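Local coordinates for ferric vibriobactin ABC transporter, periplasmic ferric vibriobactin-binding protein (Vibrio cholerae, PDB 3R5T), which binds the iron-loaded siderophore vibriobactin in the periplasm and probably delivers it to an ABC transporter in the inner membrane, at residues 58-61 with 62-66; 71-74 with 75-78; 142-145 with 146-150. One frame throughout, in Å; residues are numbered along the deposited sequence. Where two conformers were deposited one is given.

Contact 1 (58-61 with 62-66); sequences QWRK and LAELR
Arg60 NH1 reaches Glu64 OE1 at 2.9 Å, an i to i+4 salt bridge on the short helix 60-65, the helical arm of the beta-alpha-beta unit that links strands 44-49 and 69-73. The oxygen sits at the edge of the guanidinium, near its plane, but NH1 meets OE1 from above the carboxylate plane, 40° out of it, and the two flat groups are 58° apart. Arginine suits this place because its reach and several N-H groups let it serve two acids, NE pairing with Glu57 just upstream. Its side chain starts out extended and then bends at chi3 (54°), which brings NH1 back over the next helical turn, while Arg60 CG rests 3.3 Å from Glu64 OE1.

Backbone bonds run alongside this bridge. Trp59, the N-cap residue, accepts Ala63 N at its carbonyl O (2.9 Å), and Glu64 N and Leu65 N bond to Arg60 O and Lys61 O in turn. A water takes the N-H of Leu62 at 3.0 Å and gives a weak bond to Gln58 O, serving an amide of the first turn.

The buried side of the helix is apolar. Trp59 is buried among Phe55, residues of helix 31-39 and Phe273, and a small alanine at position 63 lets the indole lie close to the helix. Ala63 CB meets the rim of the six-membered ring near its plane, 3.7 Å from Trp59 CE3.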
loop_
_atom_site.group_PDB
_atom_site.type_symbol
_atom_site.label_atom_id
_atom_site.label_comp_id
_atom_site.label_asym_id
_atom_site.label_seq_id
_atom_site.Cartn_x
_atom_site.Cartn_y
_atom_site.Cartn_z
ATOM N N GLN A 58 4.931 -9.368 -3.689
ATOM C CA GLN A 58 3.789 -10.027 -3.063
ATOM C C GLN A 58 2.755 -10.552 -4.072
ATOM O O GLN A 58 1.990 -11.469 -3.742
ATOM C CB GLN A 58 3.112 -9.125 -2.031
ATOM C CG GLN A 58 2.518 -7.831 -2.605
ATOM C CD GLN A 58 3.462 -6.660 -2.542
ATOM O OE1 GLN A 58 4.696 -6.833 -2.482
ATOM N NE2 GLN A 58 2.905 -5.440 -2.562
ATOM N N TRP A 59 2.692 -9.939 -5.259
ATOM C CA TRP A 59 1.707 -10.342 -6.280
ATOM C C TRP A 59 2.284 -10.640 -7.665
ATOM O O TRP A 59 1.537 -10.989 -8.577
ATOM C CB TRP A 59 0.505 -9.367 -6.383
ATOM C CG TRP A 59 0.839 -7.916 -6.565
ATOM C CD1 TRP A 59 0.773 -6.943 -5.616
ATOM C CD2 TRP A 59 1.272 -7.274 -7.773
ATOM N NE1 TRP A 59 1.142 -5.732 -6.142
ATOM C CE2 TRP A 59 1.455 -5.904 -7.468
ATOM C CE3 TRP A 59 1.512 -7.715 -9.077
ATOM C CZ2 TRP A 59 1.865 -4.976 -8.422
ATOM C CZ3 TRP A 59 1.914 -6.796 -10.014
ATOM C CH2 TRP A 59 2.087 -5.444 -9.687
ATOM N N ARG A 60 3.600 -10.540 -7.808
ATOM C CA ARG A 60 4.233 -10.771 -9.105
ATOM C C ARG A 60 3.822 -12.095 -9.744
ATOM O O ARG A 60 3.433 -12.132 -10.914
ATOM C CB ARG A 60 5.760 -10.712 -8.995
ATOM C CG ARG A 60 6.491 -10.889 -10.341
ATOM C CD ARG A 60 7.998 -10.949 -10.157
ATOM N NE ARG A 60 8.396 -11.967 -9.187
ATOM C CZ ARG A 60 8.554 -13.255 -9.471
ATOM N NH1 ARG A 60 8.359 -13.710 -10.707
ATOM N NH2 ARG A 60 8.919 -14.091 -8.512
ATOM N N LYS A 61 3.925 -13.183 -8.991
ATOM C CA LYS A 61 3.642 -14.494 -9.567
ATOM C C LYS A 61 2.178 -14.622 -9.991
ATOM O O LYS A 61 1.887 -15.239 -11.022
ATOM C CB LYS A 61 4.011 -15.616 -8.593
ATOM C CG LYS A 61 5.502 -15.679 -8.305
ATOM C CD LYS A 61 5.864 -16.903 -7.470
ATOM C CE LYS A 61 5.244 -16.839 -6.085
ATOM N NZ LYS A 61 5.739 -15.675 -5.285
ATOM N N LEU A 62 1.267 -14.040 -9.211
ATOM C CA LEU A 62 -0.137 -14.002 -9.585
ATOM C C LEU A 62 -0.358 -13.183 -10.865
ATOM O O LEU A 62 -1.113 -13.588 -11.746
ATOM C CB LEU A 62 -0.989 -13.458 -8.426
ATOM C CG LEU A 62 -2.498 -13.427 -8.673
ATOM C CD1 LEU A 62 -3.031 -14.834 -8.877
ATOM C CD2 LEU A 62 -3.215 -12.748 -7.519
ATOM N N ALA A 63 0.310 -12.033 -10.973
ATOM C CA ALA A 63 0.207 -11.221 -12.176
ATOM C C ALA A 63 0.683 -12.019 -13.401
ATOM O O ALA A 63 0.030 -12.022 -14.448
ATOM C CB ALA A 63 1.011 -9.940 -12.031
ATOM N N GLU A 64 1.812 -12.708 -13.260
ATOM C CA GLU A 64 2.328 -13.539 -14.348
ATOM C C GLU A 64 1.358 -14.664 -14.710
ATOM O O GLU A 64 1.106 -14.928 -15.892
ATOM C CB GLU A 64 3.707 -14.099 -13.980
ATOM C CG GLU A 64 4.779 -13.018 -13.827
ATOM C CD GLU A 64 6.133 -13.563 -13.396
ATOM O OE1 GLU A 64 7.021 -12.746 -13.049
ATOM O OE2 GLU A 64 6.308 -14.802 -13.414
ATOM N N LEU A 65 0.790 -15.309 -13.699
ATOM C CA LEU A 65 -0.193 -16.365 -13.936
ATOM C C LEU A 65 -1.413 -15.849 -14.719
ATOM O O LEU A 65 -1.920 -16.523 -15.619
ATOM C CB LEU A 65 -0.636 -16.971 -12.605
ATOM C CG LEU A 65 -1.523 -18.213 -12.671
ATOM C CD1 LEU A 65 -0.824 -19.304 -13.475
ATOM C CD2 LEU A 65 -1.866 -18.706 -11.268
ATOM N N ARG A 66 -1.866 -14.643 -14.385
ATOM C CA ARG A 66 -3.031 -14.040 -15.033
ATOM C C ARG A 66 -2.676 -13.299 -16.327
ATOM O O ARG A 66 -3.534 -12.648 -16.948
ATOM C CB ARG A 66 -3.763 -13.117 -14.054
ATOM C CG ARG A 66 -4.414 -13.869 -12.916
ATOM C CD ARG A 66 -5.196 -12.936 -11.996
ATOM N NE ARG A 66 -5.737 -13.666 -10.855
ATOM C CZ ARG A 66 -6.310 -13.100 -9.799
ATOM N NH1 ARG A 66 -6.438 -11.773 -9.715
ATOM N NH2 ARG A 66 -6.750 -13.870 -8.813
HETATM O O HOH W 1 1.861 -13.854 -6.226
#

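Contact 2 (71-74 with 75-78); sequences LWPA and GSVD
Trp72 lays one face of its indole against the backbone of Ser76 to Asp78, and this is the tight part of the contact. Val77 CA stands 3.7 Å from the centroid of the five-membered ring, 10° off the ring normal, a CH-pi contact made by a backbone carbon. Further along the same face, Asp78 N lies 3.4 Å from Trp72 CE3, while Val77 CG1 packs on CZ2 at 3.7 Å. The ring gets there because Trp72 CG stands between the backbone N and the carbonyl carbon (chi1 59°), turning the broad indole back under the following loop. A tryptophan suits the place: its two fused rings span three residues of backbone.

The chain reverses through a type II beta turn from Pro73 to Ser76, which leads from strand 69-73, an outermost strand of the parallel sheet, into the loop before helix 79-85. Glycine fits at position 75, third in the turn, because at these backbone angles (phi 113°) a CB would collide with Ala74 O.

Around this turn the contact is looser and more exposed. Pro73 O receives both bonds that close it: Ser76 OG at 3.1 Å, and Ser76 N at 3.4 Å, the latter weak. The small serine hydroxyl thus reinforces a slack backbone link. At the far end Asp78 takes the N-cap of helix 79-85, its side chain capping a backbone N beyond the loop; of that side chain, CB comes nearest, 3.8 Å from Trp72 CE3, while the carboxylate leads away.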
loop_
_atom_site.group_PDB
_atom_site.type_symbol
_atom_site.label_atom_id
_atom_site.label_comp_id
_atom_site.label_asym_id
_atom_site.label_seq_id
_atom_site.Cartn_x
_atom_site.Cartn_y
_atom_site.Cartn_z
ATOM N N LEU A 71 4.311 -3.307 -18.399
ATOM C CA LEU A 71 4.525 -2.160 -19.268
ATOM C C LEU A 71 5.765 -1.387 -18.827
ATOM O O LEU A 71 6.759 -1.989 -18.418
ATOM C CB LEU A 71 3.285 -1.264 -19.257
ATOM C CG LEU A 71 1.992 -2.006 -19.631
ATOM C CD1 LEU A 71 0.791 -1.109 -19.388
ATOM C CD2 LEU A 71 2.040 -2.520 -21.078
ATOM N N TRP A 72 5.706 -0.061 -18.922
ATOM C CA TRP A 72 6.869 0.800 -18.686
ATOM C C TRP A 72 7.189 0.945 -17.203
ATOM O O TRP A 72 6.305 0.768 -16.364
ATOM C CB TRP A 72 6.599 2.190 -19.290
ATOM C CG TRP A 72 5.362 2.837 -18.699
ATOM C CD1 TRP A 72 5.300 3.591 -17.556
ATOM C CD2 TRP A 72 4.020 2.773 -19.209
ATOM N NE1 TRP A 72 4.001 3.991 -17.321
ATOM C CE2 TRP A 72 3.196 3.502 -18.314
ATOM C CE3 TRP A 72 3.428 2.150 -20.314
ATOM C CZ2 TRP A 72 1.827 3.653 -18.513
ATOM C CZ3 TRP A 72 2.053 2.296 -20.500
ATOM C CH2 TRP A 72 1.274 3.041 -19.601
ATOM N N PRO A 73 8.438 1.292 -16.881
ATOM C CA PRO A 73 8.766 1.640 -15.499
ATOM C C PRO A 73 8.198 3.013 -15.230
ATOM O O PRO A 73 8.162 3.854 -16.124
ATOM C CB PRO A 73 10.306 1.699 -15.477
ATOM C CG PRO A 73 10.752 1.607 -16.871
ATOM C CD PRO A 73 9.583 1.464 -17.793
ATOM N N ALA A 74 7.689 3.210 -14.022
ATOM C CA ALA A 74 7.178 4.504 -13.588
ATOM C C ALA A 74 7.998 5.671 -14.119
ATOM O O ALA A 74 9.228 5.671 -14.034
ATOM C CB ALA A 74 7.126 4.552 -12.070
ATOM N N GLY A 75 7.295 6.667 -14.655
ATOM C CA GLY A 75 7.914 7.906 -15.086
ATOM C C GLY A 75 7.881 8.132 -16.584
ATOM O O GLY A 75 7.930 9.271 -17.036
ATOM N N SER A 76 7.773 7.053 -17.350
ATOM C CA SER A 76 7.884 7.125 -18.802
ATOM C C SER A 76 6.704 6.490 -19.561
ATOM O O SER A 76 6.871 5.422 -20.149
ATOM C CB SER A 76 9.201 6.462 -19.255
ATOM O OG SER A 76 9.507 5.283 -18.505
ATOM N N VAL A 77 5.532 7.135 -19.585
ATOM C CA VAL A 77 4.342 6.487 -20.169
ATOM C C VAL A 77 4.540 6.185 -21.662
ATOM O O VAL A 77 4.844 7.082 -22.445
ATOM C CB VAL A 77 3.069 7.325 -19.986
ATOM C CG1 VAL A 77 1.900 6.677 -20.720
ATOM C CG2 VAL A 77 2.741 7.469 -18.517
ATOM N N ASP A 78 4.356 4.924 -22.045
ATOM C CA ASP A 78 4.493 4.503 -23.437
ATOM C C ASP A 78 3.109 4.470 -24.086
ATOM O O ASP A 78 2.342 3.506 -23.937
ATOM C CB ASP A 78 5.184 3.134 -23.498
ATOM C CG ASP A 78 5.426 2.646 -24.922
ATOM O OD1 ASP A 78 4.773 3.147 -25.859
ATOM O OD2 ASP A 78 6.280 1.747 -25.098
#

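Contact 3 (142-145 with 146-150); sequences RTIH and NFEQW
Helix 137-155 carries this contact over about two and a half turns, where i to i+4 bonds hold the backbone and side chains pair along the surface. Asn146 N bonds to Arg142 O at 2.9 Å, and Phe147, Glu148 and Gln149 repeat the step on Thr143, Ile144 and His145. The helix is amphipathic here. Phe147, large and apolar, turns inward to meet Trp123 edge-to-face and touch helix 272-286, whereas His145, Asn146 and Gln149 lie on the exposed side, where polar groups can face water.

Glu148 bends sharply at chi2 (93°), folding its carboxylate back alongside Ile144, whose CG2 is 3.7 Å from Glu148 OE1. Glu148 OE1 also lies 2.9 Å from Ile144 O; since both are acceptors, this is no bond, and OE1 accepts a hydrogen bond from Gln124 NE2 on helix 123-134.

On the outer side His145 and Gln149 cross at a slant, ring and amide planes 49° apart. Gln149, with its extended methylene chain, makes an off-centre CH-pi contact with the imidazole: Gln149 CG lies 4.1 Å from the His145 ring centroid, 29° off the normal.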
loop_
_atom_site.group_PDB
_atom_site.type_symbol
_atom_site.label_atom_id
_atom_site.label_comp_id
_atom_site.label_asym_id
_atom_site.label_seq_id
_atom_site.Cartn_x
_atom_site.Cartn_y
_atom_site.Cartn_z
ATOM N N ARG A 142 -17.038 -8.918 -0.757
ATOM C CA ARG A 142 -16.733 -10.248 -0.236
ATOM C C ARG A 142 -15.286 -10.322 0.242
ATOM O O ARG A 142 -14.997 -10.806 1.338
ATOM C CB ARG A 142 -16.976 -11.298 -1.317
ATOM C CG ARG A 142 -16.558 -12.707 -0.939
ATOM C CD ARG A 142 -17.233 -13.747 -1.823
ATOM N NE ARG A 142 -17.032 -13.510 -3.251
ATOM C CZ ARG A 142 -17.972 -13.063 -4.080
ATOM N NH1 ARG A 142 -19.189 -12.794 -3.628
ATOM N NH2 ARG A 142 -17.693 -12.885 -5.365
ATOM N N THR A 143 -14.381 -9.859 -0.611
ATOM C CA THR A 143 -12.951 -9.859 -0.276
ATOM C C THR A 143 -12.654 -9.080 1.009
ATOM O O THR A 143 -11.922 -9.550 1.895
ATOM C CB THR A 143 -12.133 -9.293 -1.444
ATOM O OG1 THR A 143 -12.340 -10.108 -2.603
ATOM C CG2 THR A 143 -10.634 -9.274 -1.110
ATOM N N ILE A 144 -13.222 -7.885 1.103
ATOM C CA ILE A 144 -13.045 -7.033 2.271
ATOM C C ILE A 144 -13.647 -7.681 3.514
ATOM O O ILE A 144 -13.020 -7.727 4.574
ATOM C CB ILE A 144 -13.674 -5.640 2.024
ATOM C CG1 ILE A 144 -12.878 -4.909 0.937
ATOM C CG2 ILE A 144 -13.738 -4.813 3.303
ATOM C CD1 ILE A 144 -13.652 -3.755 0.370
ATOM N N HIS A 145 -14.858 -8.208 3.379
ATOM C CA HIS A 145 -15.511 -8.818 4.516
ATOM C C HIS A 145 -14.728 -10.025 5.044
ATOM O O HIS A 145 -14.576 -10.207 6.266
ATOM C CB HIS A 145 -16.932 -9.234 4.141
ATOM C CG HIS A 145 -17.559 -10.141 5.141
ATOM N ND1 HIS A 145 -18.139 -9.671 6.300
ATOM C CD2 HIS A 145 -17.648 -11.491 5.191
ATOM C CE1 HIS A 145 -18.592 -10.693 7.005
ATOM N NE2 HIS A 145 -18.309 -11.807 6.353
ATOM N N ASN A 146 -14.220 -10.856 4.132
ATOM C CA ASN A 146 -13.471 -12.030 4.567
ATOM C C ASN A 146 -12.196 -11.627 5.297
ATOM O O ASN A 146 -11.809 -12.262 6.284
ATOM C CB ASN A 146 -13.109 -12.927 3.385
ATOM C CG ASN A 146 -14.303 -13.659 2.810
ATOM O OD1 ASN A 146 -15.349 -13.774 3.443
ATOM N ND2 ASN A 146 -14.141 -14.165 1.595
ATOM N N PHE A 147 -11.537 -10.579 4.809
ATOM C CA PHE A 147 -10.286 -10.148 5.406
ATOM C C PHE A 147 -10.545 -9.598 6.794
ATOM O O PHE A 147 -9.773 -9.838 7.726
ATOM C CB PHE A 147 -9.625 -9.089 4.529
ATOM C CG PHE A 147 -8.256 -8.692 4.999
ATOM C CD1 PHE A 147 -7.145 -9.452 4.665
ATOM C CD2 PHE A 147 -8.084 -7.556 5.773
ATOM C CE1 PHE A 147 -5.882 -9.077 5.113
ATOM C CE2 PHE A 147 -6.831 -7.178 6.211
ATOM C CZ PHE A 147 -5.741 -7.937 5.881
ATOM N N GLU A 148 -11.658 -8.887 6.942
ATOM C CA GLU A 148 -11.996 -8.290 8.226
ATOM C C GLU A 148 -12.402 -9.350 9.254
ATOM O O GLU A 148 -12.109 -9.209 10.440
ATOM C CB GLU A 148 -13.049 -7.188 8.055
ATOM C CG GLU A 148 -12.443 -5.772 8.139
ATOM C CD GLU A 148 -12.028 -5.129 6.803
ATOM O OE1 GLU A 148 -11.346 -5.763 5.938
ATOM O OE2 GLU A 148 -12.355 -3.926 6.641
ATOM N N GLN A 149 -13.057 -10.412 8.806
ATOM C CA GLN A 149 -13.343 -11.547 9.684
ATOM C C GLN A 149 -12.045 -12.146 10.210
ATOM O O GLN A 149 -11.936 -12.525 11.383
ATOM C CB GLN A 149 -14.141 -12.622 8.940
ATOM C CG GLN A 149 -15.647 -12.393 8.897
ATOM C CD GLN A 149 -16.413 -13.664 8.553
ATOM O OE1 GLN A 149 -15.849 -14.602 7.983
ATOM N NE2 GLN A 149 -17.703 -13.701 8.898
ATOM N N TRP A 150 -11.045 -12.223 9.344
ATOM C CA TRP A 150 -9.746 -12.747 9.729
ATOM C C TRP A 150 -9.025 -11.831 10.710
ATOM O O TRP A 150 -8.480 -12.305 11.707
ATOM C CB TRP A 150 -8.891 -12.946 8.480
ATOM C CG TRP A 150 -7.553 -13.587 8.741
ATOM C CD1 TRP A 150 -7.308 -14.729 9.439
ATOM C CD2 TRP A 150 -6.287 -13.127 8.260
ATOM N NE1 TRP A 150 -5.952 -14.998 9.448
ATOM C CE2 TRP A 150 -5.308 -14.030 8.725
ATOM C CE3 TRP A 150 -5.887 -12.039 7.485
ATOM C CZ2 TRP A 150 -3.948 -13.876 8.436
ATOM C CZ3 TRP A 150 -4.531 -11.879 7.204
ATOM C CH2 TRP A 150 -3.584 -12.796 7.683
#

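In the fold
The three contacts follow one another along the chain without overlapping. Contacts 1 and 2 belong to one lobe and are joined by consecutive elements, helix 60-65 leading into strand 69-73, an outermost strand of the five-stranded parallel sheet; their centres are 19 Å apart and their nearest atoms about 9 Å. Contact 3 has its centre 21 Å from that of contact 1 and 33 Å from that of contact 2, on the opposite side of the chain's centre from contact 2. The side chains of Trp59 and Ala74 come within about 9 and 6 Å of the bound vibriobactin, near the pocket but not touching it. Helix 137-155 runs between the two lobes, consistent with the single long linking helix of periplasmic siderophore-binding proteins.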